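Local coordinates for hypothetical protein (Bacteroides uniformis ATCC 8492, PDB 4QRL) that is of unknown function but folds into a lipocalin-like barrel, which might hold a small apolar ligand as barrels of many calycin relatives do, at residues Q17-D22 against S101-Y106; V31-N34 against S39-A42; C44-K47 against L51-F54; G56-S59 against E64-I67; F83-P86 against T91-V94. All coordinates share one frame; numbering follows the deposited sequence. Where two conformers were deposited one is given.

Contact 1 (Q17-D22 against S101-Y106)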
loop_
_atom_site.group_PDB
_atom_site.type_symbol
_atom_site.label_atom_id
_atom_site.label_comp_id
_atom_site.label_asym_id
_atom_site.label_seq_id
_atom_site.Cartn_x
_atom_site.Cartn_y
_atom_site.Cartn_z
ATOM N N GLN A 17 7.584 0.947 7.206
ATOM C CA GLN A 17 8.819 1.492 6.675
ATOM C C GLN A 17 8.906 1.380 5.166
ATOM O O GLN A 17 8.333 0.468 4.582
ATOM C CB GLN A 17 9.989 0.663 7.292
ATOM C CG GLN A 17 11.381 1.209 7.058
ATOM C CD GLN A 17 12.423 0.220 7.514
ATOM O OE1 GLN A 17 12.378 -0.955 7.180
ATOM N NE2 GLN A 17 13.362 0.676 8.313
ATOM N N TYR A 18 9.632 2.325 4.541
ATOM C CA TYR A 18 10.007 2.227 3.141
ATOM C C TYR A 18 11.477 1.952 3.085
ATOM O O TYR A 18 12.244 2.593 3.806
ATOM C CB TYR A 18 9.693 3.484 2.315
ATOM C CG TYR A 18 8.248 3.677 1.937
ATOM C CD1 TYR A 18 7.635 2.849 1.000
ATOM C CD2 TYR A 18 7.521 4.756 2.427
ATOM C CE1 TYR A 18 6.313 3.049 0.616
ATOM C CE2 TYR A 18 6.200 4.964 2.054
ATOM C CZ TYR A 18 5.596 4.099 1.160
ATOM O OH TYR A 18 4.304 4.330 0.776
ATOM N N GLN A 19 11.905 1.043 2.203
ATOM C CA GLN A 19 13.337 0.827 2.004
ATOM C C GLN A 19 13.593 1.204 0.577
ATOM O O GLN A 19 13.214 0.487 -0.339
ATOM C CB GLN A 19 13.767 -0.597 2.330
ATOM C CG GLN A 19 13.608 -0.919 3.798
ATOM C CD GLN A 19 13.981 -2.341 4.077
ATOM O OE1 GLN A 19 14.365 -3.103 3.179
ATOM N NE2 GLN A 19 13.824 -2.739 5.320
ATOM N N TYR A 20 14.164 2.378 0.385
ATOM C CA TYR A 20 14.338 2.890 -0.937
ATOM C C TYR A 20 15.463 2.221 -1.695
ATOM O O TYR A 20 16.457 1.767 -1.110
ATOM C CB TYR A 20 14.519 4.408 -0.863
ATOM C CG TYR A 20 13.231 5.092 -0.451
ATOM C CD1 TYR A 20 12.225 5.341 -1.377
ATOM C CD2 TYR A 20 13.038 5.529 0.858
ATOM C CE1 TYR A 20 11.035 5.960 -1.003
ATOM C CE2 TYR A 20 11.850 6.151 1.244
ATOM C CZ TYR A 20 10.859 6.383 0.303
ATOM O OH TYR A 20 9.713 7.067 0.646
ATOM N N ALA A 21 15.299 2.171 -3.020
ATOM C CA ALA A 21 16.253 1.554 -3.932
ATOM C C ALA A 21 17.660 2.121 -3.772
ATOM O O ALA A 21 18.623 1.360 -3.873
ATOM C CB ALA A 21 15.783 1.723 -5.357
ATOM N N ASP A 22 17.794 3.424 -3.435
ATOM C CA ASP A 22 19.107 4.059 -3.248
ATOM C C ASP A 22 19.753 3.731 -1.894
ATOM O O ASP A 22 20.808 4.278 -1.611
ATOM C CB ASP A 22 19.030 5.606 -3.430
ATOM C CG ASP A 22 18.168 6.354 -2.419
ATOM O OD1 ASP A 22 17.966 5.825 -1.284
ATOM O OD2 ASP A 22 17.732 7.485 -2.735
ATOM N N SER A 101 3.389 -10.489 8.709
ATOM C CA SER A 101 4.362 -9.713 7.950
ATOM C C SER A 101 4.044 -9.663 6.445
ATOM O O SER A 101 3.672 -10.670 5.859
ATOM C CB SER A 101 5.754 -10.304 8.147
ATOM O OG SER A 101 6.682 -9.709 7.255
ATOM N N LEU A 102 4.232 -8.504 5.835
ATOM C CA LEU A 102 4.017 -8.288 4.402
ATOM C C LEU A 102 5.127 -7.378 3.861
ATOM O O LEU A 102 5.406 -6.338 4.451
ATOM C CB LEU A 102 2.620 -7.706 4.085
ATOM C CG LEU A 102 2.321 -7.344 2.598
ATOM C CD1 LEU A 102 2.329 -8.594 1.679
ATOM C CD2 LEU A 102 0.998 -6.642 2.458
ATOM N N ARG A 103 5.767 -7.797 2.767
ATOM C CA ARG A 103 6.839 -7.041 2.142
ATOM C C ARG A 103 6.560 -6.973 0.644
ATOM O O ARG A 103 6.508 -8.019 -0.040
ATOM C CB ARG A 103 8.199 -7.698 2.459
ATOM C CG ARG A 103 9.420 -6.867 2.122
ATOM C CD ARG A 103 10.652 -7.736 2.276
ATOM N NE ARG A 103 11.881 -7.004 2.010
ATOM C CZ ARG A 103 12.625 -6.424 2.947
ATOM N NH1 ARG A 103 12.264 -6.482 4.223
ATOM N NH2 ARG A 103 13.732 -5.777 2.615
ATOM N N LEU A 104 6.338 -5.749 0.151
ATOM C CA LEU A 104 6.040 -5.449 -1.237
ATOM C C LEU A 104 7.234 -4.741 -1.885
ATOM O O LEU A 104 7.899 -3.942 -1.235
ATOM C CB LEU A 104 4.770 -4.580 -1.352
ATOM C CG LEU A 104 3.458 -5.183 -0.826
ATOM C CD1 LEU A 104 2.297 -4.222 -1.046
ATOM C CD2 LEU A 104 3.167 -6.565 -1.447
ATOM N N GLU A 105 7.519 -5.065 -3.144
ATOM C CA GLU A 105 8.633 -4.459 -3.863
ATOM C C GLU A 105 8.174 -3.953 -5.211
ATOM O O GLU A 105 7.484 -4.656 -5.928
ATOM C CB GLU A 105 9.770 -5.474 -3.998
ATOM C CG GLU A 105 11.048 -4.947 -4.643
ATOM C CD GLU A 105 11.067 -5.028 -6.151
ATOM O OE1 GLU A 105 10.513 -6.002 -6.714
ATOM O OE2 GLU A 105 11.599 -4.087 -6.773
ATOM N N TYR A 106 8.617 -2.737 -5.578
ATOM C CA TYR A 106 8.381 -2.127 -6.874
ATOM C C TYR A 106 9.589 -1.256 -7.245
ATOM O O TYR A 106 9.897 -0.292 -6.531
ATOM C CB TYR A 106 7.091 -1.311 -6.911
ATOM C CG TYR A 106 6.898 -0.631 -8.256
ATOM C CD1 TYR A 106 6.515 -1.357 -9.379
ATOM C CD2 TYR A 106 7.161 0.727 -8.417
ATOM C CE1 TYR A 106 6.392 -0.753 -10.625
ATOM C CE2 TYR A 106 7.043 1.343 -9.661
ATOM C CZ TYR A 106 6.654 0.599 -10.762
ATOM O OH TYR A 106 6.528 1.195 -11.995
#
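Gln19 CG lies beside its backbone N, opposite the carbonyl carbon (chi1 -66°), and the chain then runs out extended, while Arg103 stretches away from its own strand with CG beside the carbonyl carbon (chi1 -168°) and stays straight as far as NE; their polar ends meet. In the modelled conformer of Arg103, one of two, NH2 lies 2.8 Å from Gln19 OE1. The carbonyl oxygen sits obliquely to the guanidinium, and the amide and guanidinium planes are 73° apart. The side chains cross at about a right angle. In the eight-stranded antiparallel barrel of this lipocalin-like domain, strands 11-19 and 101-106 are not direct neighbours: strand 109-115 runs between them, hydrogen-bonding through Lys110 to the Gln19 backbone and lying under Arg103 through Ile112. The contact therefore spans a strand at the surface. Arg103 has a firmer partner in Glu95, with which NE forms a salt bridge. Gln19 is steadied from behind, since its NE2 donates to Gln17 OE1 at 3.0 Å, with Gln17 OE1 close to the Gln19 amide plane. A leucine in place of Gln19 would probably leave Gln17 OE1 without this donor and Arg103 NH2 without a nearby carbonyl oxygen.

Contact 2 (V31-N34 against S39-A42)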
loop_
_atom_site.group_PDB
_atom_site.type_symbol
_atom_site.label_atom_id
_atom_site.label_comp_id
_atom_site.label_asym_id
_atom_site.label_seq_id
_atom_site.Cartn_x
_atom_site.Cartn_y
_atom_site.Cartn_z
ATOM N N VAL A 31 0.171 5.278 7.446
ATOM C CA VAL A 31 -0.465 4.638 6.287
ATOM C C VAL A 31 -0.851 3.214 6.628
ATOM O O VAL A 31 -0.044 2.472 7.198
ATOM C CB VAL A 31 0.441 4.674 5.036
ATOM C CG1 VAL A 31 -0.242 4.005 3.847
ATOM C CG2 VAL A 31 0.861 6.111 4.685
ATOM N N PHE A 32 -2.084 2.848 6.265
ATOM C CA PHE A 32 -2.654 1.528 6.569
ATOM C C PHE A 32 -3.309 0.982 5.332
ATOM O O PHE A 32 -4.146 1.681 4.738
ATOM C CB PHE A 32 -3.688 1.644 7.719
ATOM C CG PHE A 32 -3.084 2.162 9.006
ATOM C CD1 PHE A 32 -2.832 3.526 9.178
ATOM C CD2 PHE A 32 -2.646 1.282 9.986
ATOM C CE1 PHE A 32 -2.211 4.000 10.341
ATOM C CE2 PHE A 32 -2.037 1.767 11.159
ATOM C CZ PHE A 32 -1.839 3.115 11.329
ATOM N N TYR A 33 -2.899 -0.227 4.889
ATOM C CA TYR A 33 -3.513 -0.854 3.693
ATOM C C TYR A 33 -4.477 -1.918 4.146
ATOM O O TYR A 33 -4.212 -2.613 5.117
ATOM C CB TYR A 33 -2.465 -1.508 2.764
ATOM C CG TYR A 33 -1.644 -0.625 1.852
ATOM C CD1 TYR A 33 -1.546 0.749 2.073
ATOM C CD2 TYR A 33 -0.867 -1.176 0.833
ATOM C CE1 TYR A 33 -0.776 1.559 1.241
ATOM C CE2 TYR A 33 -0.054 -0.379 0.032
ATOM C CZ TYR A 33 -0.009 0.985 0.243
ATOM O OH TYR A 33 0.762 1.776 -0.579
ATOM N N ASN A 34 -5.579 -2.090 3.424
ATOM C CA ASN A 34 -6.561 -3.084 3.797
ATOM C C ASN A 34 -6.941 -3.884 2.567
ATOM O O ASN A 34 -7.146 -3.311 1.477
ATOM C CB ASN A 34 -7.776 -2.365 4.397
ATOM C CG ASN A 34 -8.753 -3.278 5.040
ATOM O OD1 ASN A 34 -9.724 -3.735 4.423
ATOM N ND2 ASN A 34 -8.508 -3.559 6.297
ATOM N N SER A 39 -11.254 -6.194 -2.639
ATOM C CA SER A 39 -11.363 -4.774 -2.297
ATOM C C SER A 39 -10.114 -4.261 -1.582
ATOM O O SER A 39 -9.620 -4.881 -0.639
ATOM C CB SER A 39 -12.573 -4.519 -1.389
ATOM O OG SER A 39 -13.798 -4.510 -2.098
ATOM N N PHE A 40 -9.596 -3.142 -2.059
ATOM C CA PHE A 40 -8.448 -2.485 -1.480
ATOM C C PHE A 40 -8.854 -1.132 -0.952
ATOM O O PHE A 40 -9.634 -0.407 -1.585
ATOM C CB PHE A 40 -7.324 -2.297 -2.534
ATOM C CG PHE A 40 -6.140 -1.532 -1.991
ATOM C CD1 PHE A 40 -5.164 -2.174 -1.224
ATOM C CD2 PHE A 40 -5.985 -0.168 -2.259
ATOM C CE1 PHE A 40 -4.042 -1.473 -0.766
ATOM C CE2 PHE A 40 -4.887 0.537 -1.764
ATOM C CZ PHE A 40 -3.911 -0.119 -1.033
ATOM N N SER A 41 -8.280 -0.768 0.176
ATOM C CA SER A 41 -8.453 0.551 0.715
ATOM C C SER A 41 -7.201 0.905 1.503
ATOM O O SER A 41 -6.503 0.020 1.994
ATOM C CB SER A 41 -9.735 0.673 1.543
ATOM O OG SER A 41 -9.805 -0.202 2.652
ATOM N N ALA A 42 -6.868 2.193 1.520
ATOM C CA ALA A 42 -5.715 2.706 2.283
ATOM C C ALA A 42 -6.156 3.899 3.095
ATOM O O ALA A 42 -6.751 4.832 2.553
ATOM C CB ALA A 42 -4.559 3.076 1.369
#
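Phe40 drives the edge of its ring into one face of Tyr33, a T-shaped pair with centroids 5.0 Å apart and planes at 83°. Phe40 CZ stands over the centre of the tyrosine ring, 3.6 Å above its plane, and CE1 reaches Tyr33 CD2 at 3.6 Å. Phe40 CG lies opposite its backbone N (chi1 176°), which carries the ring across to Tyr33. Ala42 CB approaches Tyr33 CD1 to 3.9 Å. These three residues occupy the inward side of the hairpin of antiparallel strands 25-36 and 39-45 of the barrel. The backbone sets their register: Asn34 and Ser41 are a hydrogen-bonded pair, Asn34 N giving to Ser41 O at 2.7 Å and Ser41 N to Asn34 O at 3.1 Å, and Tyr33 faces Ala42 in the adjoining non-hydrogen-bonded pair. Beyond them, Phe113 meets the Tyr33 ring, and Phe35 and Ile67 pack against Phe40. Within this pair of segments the inward cohesion is thus apolar and aromatic, with the polar bonds confined to the strand backbones.

Contact 3 (C44-K47 against L51-F54)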
loop_
_atom_site.group_PDB
_atom_site.type_symbol
_atom_site.label_atom_id
_atom_site.label_comp_id
_atom_site.label_asym_id
_atom_site.label_seq_id
_atom_site.Cartn_x
_atom_site.Cartn_y
_atom_site.Cartn_z
ATOM N N CYS A 44 -4.977 6.959 5.321
ATOM C CA CYS A 44 -3.832 7.817 5.534
ATOM C C CYS A 44 -4.185 8.887 6.556
ATOM O O CYS A 44 -5.153 9.629 6.374
ATOM C CB CYS A 44 -3.382 8.416 4.215
ATOM S SG CYS A 44 -2.968 7.173 2.976
ATOM N N LEU A 45 -3.400 8.943 7.637
ATOM C CA LEU A 45 -3.587 9.872 8.745
ATOM C C LEU A 45 -2.823 11.149 8.465
ATOM O O LEU A 45 -1.593 11.146 8.380
ATOM C CB LEU A 45 -3.158 9.239 10.086
ATOM C CG LEU A 45 -3.832 7.907 10.449
ATOM C CD1 LEU A 45 -3.200 7.318 11.700
ATOM C CD2 LEU A 45 -5.340 8.076 10.655
ATOM N N LEU A 46 -3.569 12.242 8.277
ATOM C CA LEU A 46 -2.974 13.530 7.963
ATOM C C LEU A 46 -2.416 14.193 9.228
ATOM O O LEU A 46 -2.911 13.973 10.344
ATOM C CB LEU A 46 -4.018 14.439 7.274
ATOM C CG LEU A 46 -4.709 13.898 6.006
ATOM C CD1 LEU A 46 -5.901 14.761 5.611
ATOM C CD2 LEU A 46 -3.749 13.790 4.839
ATOM N N LYS A 47 -1.422 15.081 9.044
ATOM C CA LYS A 47 -0.842 15.845 10.160
ATOM C C LYS A 47 -1.946 16.602 10.911
ATOM O O LYS A 47 -1.915 16.665 12.145
ATOM C CB LYS A 47 0.241 16.830 9.651
ATOM C CG LYS A 47 1.306 16.170 8.775
ATOM C CD LYS A 47 2.510 17.068 8.481
ATOM C CE LYS A 47 3.561 16.288 7.724
ATOM N NZ LYS A 47 4.818 17.058 7.530
ATOM N N LEU A 51 -8.462 12.041 8.462
ATOM C CA LEU A 51 -8.363 10.689 7.940
ATOM C C LEU A 51 -8.807 10.692 6.478
ATOM O O LEU A 51 -9.989 10.935 6.193
ATOM C CB LEU A 51 -9.230 9.734 8.803
ATOM C CG LEU A 51 -9.053 8.240 8.598
ATOM C CD1 LEU A 51 -9.331 7.475 9.874
ATOM C CD2 LEU A 51 -9.977 7.705 7.503
ATOM N N THR A 52 -7.861 10.406 5.560
ATOM C CA THR A 52 -8.133 10.336 4.126
ATOM C C THR A 52 -8.103 8.864 3.720
ATOM O O THR A 52 -7.186 8.138 4.119
ATOM C CB THR A 52 -7.130 11.213 3.353
ATOM O OG1 THR A 52 -7.578 12.563 3.420
ATOM C CG2 THR A 52 -7.000 10.824 1.891
ATOM N N THR A 53 -9.112 8.406 2.976
ATOM C CA THR A 53 -9.142 7.010 2.542
ATOM C C THR A 53 -9.152 6.956 1.022
ATOM O O THR A 53 -9.902 7.695 0.361
ATOM C CB THR A 53 -10.337 6.234 3.133
ATOM O OG1 THR A 53 -10.446 6.498 4.533
ATOM C CG2 THR A 53 -10.246 4.706 2.891
ATOM N N PHE A 54 -8.302 6.092 0.483
ATOM C CA PHE A 54 -8.228 5.800 -0.938
ATOM C C PHE A 54 -8.862 4.432 -1.154
ATOM O O PHE A 54 -8.702 3.537 -0.326
ATOM C CB PHE A 54 -6.789 5.825 -1.442
ATOM C CG PHE A 54 -6.108 7.153 -1.228
ATOM C CD1 PHE A 54 -5.430 7.421 -0.042
ATOM C CD2 PHE A 54 -6.154 8.143 -2.208
ATOM C CE1 PHE A 54 -4.800 8.664 0.158
ATOM C CE2 PHE A 54 -5.534 9.388 -2.004
ATOM C CZ PHE A 54 -4.838 9.624 -0.836
#
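Cys44 and Thr52 form a hydrogen-bonded antiparallel pair, Cys44 N giving to Thr52 O at 2.8 Å and Thr52 N to Cys44 O at 2.9 Å, both bonds nearly straight (N-H...O about 170°). The next pair, Leu45 with Leu51, is of the non-hydrogen-bonded kind. On the side that carries Cys44, the thiol is swung beside its backbone N (chi1 -58°), which aims SG along the sheet toward Phe54. It meets the rim of that ring, 3.7 Å from CE1, and lies 79° off the ring normal at 4.9 Å from the centroid: a sulfur-aromatic contact made at the edge. Thr52 shares this side with Cys44, and past the end of strand 39-45 Leu46 leans over it; in the modelled conformer of Thr52, one of two, OG1 lies 3.5 Å from Leu46 CD1. Tyr82 of helix 79-82 covers Cys44, Leu46 and Phe54 together, while Phe83 meets the Phe54 ring edge-to-face. On the other side, Leu45 CD2 and Leu51 CD1 come within 4.1 Å where the two chains cross obliquely, a looser meeting of exposed side chains. Paired strands joined by a short connection, one side turned to the aromatic rings of Phe54, Tyr82 and Phe83 and the other to the surface, make this a beta hairpin of the lipocalin-like up-and-down barrel, where strands consecutive in the chain pair side by side.

Contact 4 (G56-S59 against E64-I67)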
loop_
_atom_site.group_PDB
_atom_site.type_symbol
_atom_site.label_atom_id
_atom_site.label_comp_id
_atom_site.label_asym_id
_atom_site.label_seq_id
_atom_site.Cartn_x
_atom_site.Cartn_y
_atom_site.Cartn_z
ATOM N N GLY A 56 -9.850 1.122 -3.960
ATOM C CA GLY A 56 -9.511 0.419 -5.179
ATOM C C GLY A 56 -9.760 -1.064 -5.085
ATOM O O GLY A 56 -10.584 -1.543 -4.297
ATOM N N ASN A 57 -9.071 -1.772 -5.955
ATOM C CA ASN A 57 -9.120 -3.217 -6.045
ATOM C C ASN A 57 -7.722 -3.751 -6.147
ATOM O O ASN A 57 -6.801 -3.023 -6.496
ATOM C CB ASN A 57 -9.930 -3.625 -7.279
ATOM C CG ASN A 57 -11.401 -3.471 -7.092
ATOM O OD1 ASN A 57 -12.130 -4.409 -6.735
ATOM N ND2 ASN A 57 -11.864 -2.287 -7.344
ATOM N N TYR A 58 -7.582 -5.052 -5.915
ATOM C CA TYR A 58 -6.332 -5.758 -6.092
ATOM C C TYR A 58 -6.626 -7.152 -6.647
ATOM O O TYR A 58 -7.706 -7.712 -6.450
ATOM C CB TYR A 58 -5.506 -5.815 -4.792
ATOM C CG TYR A 58 -6.099 -6.769 -3.776
ATOM C CD1 TYR A 58 -7.118 -6.356 -2.914
ATOM C CD2 TYR A 58 -5.673 -8.097 -3.701
ATOM C CE1 TYR A 58 -7.707 -7.246 -2.013
ATOM C CE2 TYR A 58 -6.262 -8.999 -2.808
ATOM C CZ TYR A 58 -7.252 -8.556 -1.942
ATOM O OH TYR A 58 -7.877 -9.439 -1.100
ATOM N N SER A 59 -5.647 -7.692 -7.340
ATOM C CA SER A 59 -5.679 -9.036 -7.903
ATOM C C SER A 59 -4.308 -9.660 -7.684
ATOM O O SER A 59 -3.306 -8.935 -7.481
ATOM C CB SER A 59 -6.086 -9.042 -9.379
ATOM O OG SER A 59 -5.149 -8.396 -10.224
ATOM N N GLU A 64 2.917 -11.873 -7.392
ATOM C CA GLU A 64 2.713 -10.474 -7.715
ATOM C C GLU A 64 1.303 -10.020 -7.317
ATOM O O GLU A 64 0.342 -10.809 -7.391
ATOM C CB GLU A 64 2.957 -10.230 -9.199
ATOM C CG GLU A 64 4.422 -10.261 -9.584
ATOM C CD GLU A 64 4.735 -9.896 -11.024
ATOM O OE1 GLU A 64 3.794 -9.569 -11.782
ATOM O OE2 GLU A 64 5.931 -9.920 -11.391
ATOM N N ILE A 65 1.191 -8.748 -6.892
ATOM C CA ILE A 65 -0.101 -8.162 -6.520
ATOM C C ILE A 65 -0.276 -6.888 -7.319
ATOM O O ILE A 65 0.574 -5.999 -7.272
ATOM C CB ILE A 65 -0.288 -7.947 -4.992
ATOM C CG1 ILE A 65 -1.663 -7.334 -4.672
ATOM C CG2 ILE A 65 0.863 -7.147 -4.361
ATOM C CD1 ILE A 65 -2.027 -7.366 -3.184
ATOM N N SER A 66 -1.364 -6.807 -8.062
ATOM C CA SER A 66 -1.658 -5.614 -8.856
ATOM C C SER A 66 -2.766 -4.826 -8.162
ATOM O O SER A 66 -3.870 -5.349 -7.957
ATOM C CB SER A 66 -2.071 -5.989 -10.278
ATOM O OG SER A 66 -1.027 -6.630 -10.984
ATOM N N ILE A 67 -2.464 -3.598 -7.770
ATOM C CA ILE A 67 -3.438 -2.738 -7.087
ATOM C C ILE A 67 -3.862 -1.649 -8.063
ATOM O O ILE A 67 -3.025 -1.090 -8.792
ATOM C CB ILE A 67 -2.863 -2.151 -5.762
ATOM C CG1 ILE A 67 -2.315 -3.262 -4.846
ATOM C CG2 ILE A 67 -3.911 -1.281 -5.028
ATOM C CD1 ILE A 67 -1.514 -2.734 -3.549
HETATM O O HOH W 1 -5.673 -5.605 -10.196
#
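Ser66 O is approached by three groups. Ser59 N donates to it at 3.0 Å in the plane of the carbonyl, a water donates at 2.9 Å, and Tyr58 CA brings up its hydrogen in a CA-H...O contact at 3.1 Å. The same water lies 2.8 Å from Ser59 OG, so it bridges the serine hydroxyl of one strand to the carbonyl of the other. Ser59 OG is set for this by lying between its own backbone N and carbonyl carbon (chi1 65°). The return bond runs from Ser66 N to Ser59 O at 2.9 Å, completing a hydrogen-bonded antiparallel pair. Strands 51-61 and 64-69 form a beta hairpin here, two consecutive staves of the up-and-down lipocalin-like barrel, and their short segments run antiparallel at 159°. Adjoining this pair, Tyr58 and Ile67 are a non-hydrogen-bonded couple on the opposite side from the two serines. There Tyr58 CB touches Ile67 CG1 at 4.1 Å, and its ring is met obliquely by the Ile65 methyl, CD1 lying 3.8 Å from Tyr58 CD2. The tyrosine hydroxyl is hydrogen-bonded to Gly38 N, and Phe35 meets the ring edge-to-face. Ser66 OG likewise finds its partner elsewhere, hydrogen-bonding to Thr91 OG1 on strand 89-97. A 1,2-ethanediol, probably from the crystallisation liquor, lies about 4 Å from the Tyr58 side chain.

Contact 5 (F83-P86 against T91-V94)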
loop_
_atom_site.group_PDB
_atom_site.type_symbol
_atom_site.label_atom_id
_atom_site.label_comp_id
_atom_site.label_asym_id
_atom_site.label_seq_id
_atom_site.Cartn_x
_atom_site.Cartn_y
_atom_site.Cartn_z
ATOM N N PHE A 83 0.502 7.962 -2.942
ATOM C CA PHE A 83 0.554 7.007 -4.037
ATOM C C PHE A 83 1.263 7.611 -5.240
ATOM O O PHE A 83 2.457 7.336 -5.430
ATOM C CB PHE A 83 -0.871 6.502 -4.367
ATOM C CG PHE A 83 -1.460 5.688 -3.236
ATOM C CD1 PHE A 83 -1.162 4.333 -3.103
ATOM C CD2 PHE A 83 -2.271 6.285 -2.271
ATOM C CE1 PHE A 83 -1.680 3.584 -2.039
ATOM C CE2 PHE A 83 -2.752 5.548 -1.191
ATOM C CZ PHE A 83 -2.450 4.205 -1.079
ATOM N N GLY A 84 0.558 8.427 -6.031
ATOM C CA GLY A 84 1.159 9.047 -7.209
ATOM C C GLY A 84 1.405 8.065 -8.340
ATOM O O GLY A 84 2.187 8.345 -9.243
ATOM N N TRP A 85 0.730 6.891 -8.304
ATOM C CA TRP A 85 0.911 5.864 -9.330
ATOM C C TRP A 85 0.345 6.295 -10.657
ATOM O O TRP A 85 -0.763 6.841 -10.680
ATOM C CB TRP A 85 0.250 4.537 -8.922
ATOM C CG TRP A 85 0.702 3.945 -7.625
ATOM C CD1 TRP A 85 1.897 4.133 -6.992
ATOM C CD2 TRP A 85 -0.021 2.989 -6.840
ATOM N NE1 TRP A 85 1.932 3.407 -5.826
ATOM C CE2 TRP A 85 0.782 2.670 -5.722
ATOM C CE3 TRP A 85 -1.285 2.379 -6.968
ATOM C CZ2 TRP A 85 0.389 1.742 -4.763
ATOM C CZ3 TRP A 85 -1.671 1.452 -6.012
ATOM C CH2 TRP A 85 -0.848 1.158 -4.915
ATOM N N PRO A 86 1.059 6.026 -11.780
ATOM C CA PRO A 86 0.487 6.348 -13.090
ATOM C C PRO A 86 -0.774 5.514 -13.334
ATOM O O PRO A 86 -0.792 4.317 -13.014
ATOM C CB PRO A 86 1.611 5.996 -14.068
ATOM C CG PRO A 86 2.431 4.982 -13.373
ATOM C CD PRO A 86 2.362 5.345 -11.912
ATOM N N THR A 91 1.890 -2.753 -9.894
ATOM C CA THR A 91 2.089 -4.174 -9.686
ATOM C C THR A 91 3.330 -4.357 -8.832
ATOM O O THR A 91 4.426 -3.974 -9.218
ATOM C CB THR A 91 2.168 -4.950 -10.993
ATOM O OG1 THR A 91 0.899 -4.823 -11.631
ATOM C CG2 THR A 91 2.498 -6.455 -10.748
ATOM N N PHE A 92 3.147 -4.948 -7.687
ATOM C CA PHE A 92 4.219 -5.204 -6.725
ATOM C C PHE A 92 4.617 -6.653 -6.691
ATOM O O PHE A 92 3.769 -7.525 -6.887
ATOM C CB PHE A 92 3.729 -4.841 -5.299
ATOM C CG PHE A 92 3.426 -3.386 -5.043
ATOM C CD1 PHE A 92 2.171 -2.859 -5.318
ATOM C CD2 PHE A 92 4.395 -2.542 -4.505
ATOM C CE1 PHE A 92 1.887 -1.512 -5.051
ATOM C CE2 PHE A 92 4.102 -1.214 -4.213
ATOM C CZ PHE A 92 2.863 -0.697 -4.505
ATOM N N LYS A 93 5.891 -6.919 -6.378
ATOM C CA LYS A 93 6.368 -8.257 -6.075
ATOM C C LYS A 93 6.116 -8.487 -4.594
ATOM O O LYS A 93 6.442 -7.620 -3.790
ATOM C CB LYS A 93 7.865 -8.427 -6.413
ATOM C CG LYS A 93 8.406 -9.815 -6.033
ATOM C CD LYS A 93 9.427 -10.355 -7.021
ATOM C CE LYS A 93 10.220 -11.492 -6.435
ATOM N NZ LYS A 93 11.299 -11.001 -5.540
ATOM N N VAL A 94 5.520 -9.625 -4.235
ATOM C CA VAL A 94 5.312 -10.006 -2.850
ATOM C C VAL A 94 6.571 -10.765 -2.427
ATOM O O VAL A 94 6.766 -11.954 -2.756
ATOM C CB VAL A 94 4.008 -10.807 -2.609
ATOM C CG1 VAL A 94 3.867 -11.194 -1.132
ATOM C CG2 VAL A 94 2.796 -10.005 -3.064
#
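In the lipocalin-like barrel, Trp85 belongs to the loop that follows helix 79-82, and its indole is turned in against Phe92 of strand 89-97, so the contact ties this connection to the barrel wall. The backbones stay well apart, with Trp85 CA and Thr91 CA, the nearest pair, 10.1 Å from each other; the gap is crossed by the two aromatic side chains alone. Both use the same first torsion, CG beside the backbone N (chi1 -57° in Trp85 and -65° in Phe92), and they cross at about a right angle. The ring planes stand 65° apart and the centroid of the indole's six-membered ring is 5.5 Å from that of Phe92, an oblique pair. From the phenyl's standpoint the tryptophan arrives at the rim, with CZ2 near the plane of the Phe92 ring. One indole face carries Phe83, whose CD1 sits 3.4 Å above the plane, offset toward the rim, and Ile67 also packs on Trp85. Phe92 is backed by Ile65, Leu104 and Tyr106 of the flanking strands. With an alanine here in place of Trp85, a gap is likely to open between loop and barrel wall, leaving the Phe92 rim and the Phe83 ring without the surface they rest on. Outside this pair, Tyr79 OH hydrogen-bonds to Trp85 O. The narrowest approach between the segments joins Trp85 CZ2 to Phe92 CZ at 3.5 Å.

Overall arrangement
Along the chain contacts 2, 3, 4 and 5 follow in series, all enclosed by contact 1, whose segments lie 79 residues apart in the sequence at their nearest ends. All five reach the single eight-stranded antiparallel barrel. Contacts 2 and 3 share strand 39-45, and contacts 3 and 4 share strand 51-61, the last two about 20 Å apart between centres. Contacts 4 and 5 are closer, about 9 Å between centres, because strands 64-69 and 89-97 are neighbours. Phe83 links contact 5 to contacts 2 and 3 by packing on Ala42 and Phe54. Successive hairpins thus build the wall, the helix-following loop packs against it, and contact 1 lies where the first strand nears the seventh, consistent with barrel closure.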